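PDB 4RHZ: Cry37AA1 from Bacillus thuringiensis, which forms a binary complex with Cry23Aa1, has a C2-like beta-sandwich fold that carries a calcium ion, and probably acts as the smaller partner of a two-component insecticidal toxin. Local coordinates for residues B[35-40]-B[74-79]. Sequence-based numbering, arbitrary orientation.
Sequences DHDFEI and CFYGDV
Tyr76 reaches across to Asp37 and gives its hydroxyl hydrogen to the carboxylate. The bond, Tyr76 OH to Asp37 OD1, is 2.6 Å long and meets the oxygen nearly along its C-O axis. OD1 sits at the edge of the phenol ring, near its plane. Carboxylate and ring are almost coplanar, 16° apart, although the two side chains cross at about a right angle. In Tyr76, a chi1 of 65° tucks CG in between N and C of the backbone, and from there the ring carries its hydroxyl over to Asp37.

The second meeting is apolar. Ile40 CD1 approaches the Phe75 ring obliquely and lies 4.0 Å from both CD2 and CE2 of Phe75. Both residues are buried, whereas Asp37 and Tyr76 are partly exposed. Neighbouring residues of 74-79 thus serve different sides of the sheet: Phe75 meets the interior and Tyr76 the outer face, where Lys97 makes a cation-pi contact with its ring.

The two segments do not pair directly. Strand 26-30 runs between them in an antiparallel sheet, bonding through its backbone to Phe38 and Ile40 on one flank and to Cys74 and Tyr76 on the other. The Asp37-Tyr76 bond thus spans the middle strand, and both side chains touch Lys28 there. Inside the sandwich, Ile40 and Phe75 both pack on Phe8 of strand 4-13, in the facing sheet.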
loop_
_atom_site.group_PDB
_atom_site.type_symbol
_atom_site.label_atom_id
_atom_site.label_comp_id
_atom_site.label_asym_id
_atom_site.label_seq_id
_atom_site.Cartn_x
_atom_site.Cartn_y
_atom_site.Cartn_z
ATOM N N ASP B 35 29.195 14.042 1.464
ATOM C CA ASP B 35 30.427 13.706 2.150
ATOM C C ASP B 35 30.203 13.450 3.627
ATOM O O ASP B 35 31.111 12.976 4.259
ATOM C CB ASP B 35 31.460 14.854 2.111
ATOM C CG ASP B 35 31.945 15.226 0.696
ATOM O OD1 ASP B 35 32.248 16.444 0.498
ATOM O OD2 ASP B 35 32.062 14.333 -0.152
ATOM N N HIS B 36 29.097 13.889 4.216
ATOM C CA HIS B 36 28.841 13.630 5.637
ATOM C C HIS B 36 27.943 12.419 5.835
ATOM O O HIS B 36 26.871 12.496 6.463
ATOM C CB HIS B 36 28.255 14.863 6.311
ATOM C CG HIS B 36 29.157 16.060 6.210
ATOM N ND1 HIS B 36 28.723 17.349 6.451
ATOM C CD2 HIS B 36 30.479 16.151 5.893
ATOM C CE1 HIS B 36 29.738 18.178 6.291
ATOM N NE2 HIS B 36 30.802 17.471 5.934
ATOM N N ASP B 37 28.405 11.291 5.324
ATOM C CA ASP B 37 27.633 10.100 5.407
ATOM C C ASP B 37 28.078 9.253 6.596
ATOM O O ASP B 37 29.177 9.399 7.127
ATOM C CB ASP B 37 27.723 9.314 4.106
ATOM C CG ASP B 37 29.136 8.904 3.796
ATOM O OD1 ASP B 37 29.340 8.115 2.851
ATOM O OD2 ASP B 37 30.060 9.360 4.494
ATOM N N PHE B 38 27.217 8.335 7.001
ATOM C CA PHE B 38 27.531 7.525 8.160
ATOM C C PHE B 38 26.951 6.140 7.985
ATOM O O PHE B 38 25.936 5.996 7.321
ATOM C CB PHE B 38 27.043 8.240 9.415
ATOM C CG PHE B 38 25.616 8.713 9.362
ATOM C CD1 PHE B 38 24.595 7.911 9.860
ATOM C CD2 PHE B 38 25.296 9.973 8.893
ATOM C CE1 PHE B 38 23.270 8.318 9.859
ATOM C CE2 PHE B 38 23.975 10.433 8.881
ATOM C CZ PHE B 38 22.932 9.577 9.351
ATOM N N GLU B 39 27.616 5.125 8.507
ATOM C CA GLU B 39 27.042 3.790 8.452
ATOM C C GLU B 39 25.888 3.565 9.387
ATOM O O GLU B 39 25.912 3.985 10.557
ATOM C CB GLU B 39 28.027 2.628 8.607
ATOM C CG GLU B 39 29.210 2.891 9.394
ATOM C CD GLU B 39 30.262 3.594 8.566
ATOM O OE1 GLU B 39 30.418 4.826 8.822
ATOM O OE2 GLU B 39 30.904 2.924 7.698
ATOM N N ILE B 40 24.860 2.949 8.821
ATOM C CA ILE B 40 23.739 2.437 9.599
ATOM C C ILE B 40 23.757 0.905 9.652
ATOM O O ILE B 40 23.029 0.299 10.427
ATOM C CB ILE B 40 22.369 3.033 9.101
ATOM C CG1 ILE B 40 21.974 2.473 7.723
ATOM C CG2 ILE B 40 22.477 4.566 9.113
ATOM C CD1 ILE B 40 20.484 2.748 7.282
ATOM N N CYS B 74 19.215 10.384 2.854
ATOM C CA CYS B 74 19.559 9.773 1.618
ATOM C C CYS B 74 20.333 8.542 1.933
ATOM O O CYS B 74 21.100 8.560 2.875
ATOM C CB CYS B 74 20.376 10.755 0.755
ATOM S SG CYS B 74 19.437 12.234 0.295
ATOM N N PHE B 75 20.167 7.451 1.169
ATOM C CA PHE B 75 20.758 6.179 1.596
ATOM C C PHE B 75 21.432 5.546 0.416
ATOM O O PHE B 75 20.968 5.712 -0.724
ATOM C CB PHE B 75 19.670 5.209 2.104
ATOM C CG PHE B 75 18.895 5.695 3.286
ATOM C CD1 PHE B 75 17.689 6.372 3.111
ATOM C CD2 PHE B 75 19.329 5.432 4.579
ATOM C CE1 PHE B 75 16.948 6.848 4.217
ATOM C CE2 PHE B 75 18.559 5.839 5.733
ATOM C CZ PHE B 75 17.398 6.584 5.561
ATOM N N TYR B 76 22.470 4.758 0.657
ATOM C CA TYR B 76 23.019 3.899 -0.412
ATOM C C TYR B 76 23.781 2.790 0.192
ATOM O O TYR B 76 24.149 2.863 1.361
ATOM C CB TYR B 76 23.965 4.685 -1.320
ATOM C CG TYR B 76 25.268 5.222 -0.670
ATOM C CD1 TYR B 76 26.467 4.598 -0.921
ATOM C CD2 TYR B 76 25.277 6.366 0.132
ATOM C CE1 TYR B 76 27.660 5.085 -0.410
ATOM C CE2 TYR B 76 26.476 6.856 0.677
ATOM C CZ TYR B 76 27.647 6.202 0.365
ATOM O OH TYR B 76 28.849 6.605 0.827
ATOM N N GLY B 77 24.075 1.789 -0.610
ATOM C CA GLY B 77 24.630 0.586 -0.068
ATOM C C GLY B 77 25.482 -0.112 -1.095
ATOM O O GLY B 77 25.249 0.015 -2.324
ATOM N N ASP B 78 26.468 -0.837 -0.579
ATOM C CA ASP B 78 27.210 -1.825 -1.321
ATOM C C ASP B 78 26.941 -3.128 -0.581
ATOM O O ASP B 78 27.607 -3.434 0.414
ATOM C CB ASP B 78 28.738 -1.549 -1.232
ATOM C CG ASP B 78 29.553 -2.470 -2.133
ATOM O OD1 ASP B 78 29.087 -3.568 -2.555
ATOM O OD2 ASP B 78 30.646 -2.021 -2.539
ATOM N N VAL B 79 25.962 -3.886 -1.041
ATOM C CA VAL B 79 25.454 -5.048 -0.286
ATOM C C VAL B 79 25.460 -6.243 -1.204
ATOM O O VAL B 79 24.885 -6.206 -2.279
ATOM C CB VAL B 79 24.018 -4.782 0.257
ATOM C CG1 VAL B 79 23.490 -5.972 1.105
ATOM C CG2 VAL B 79 23.983 -3.486 1.059
#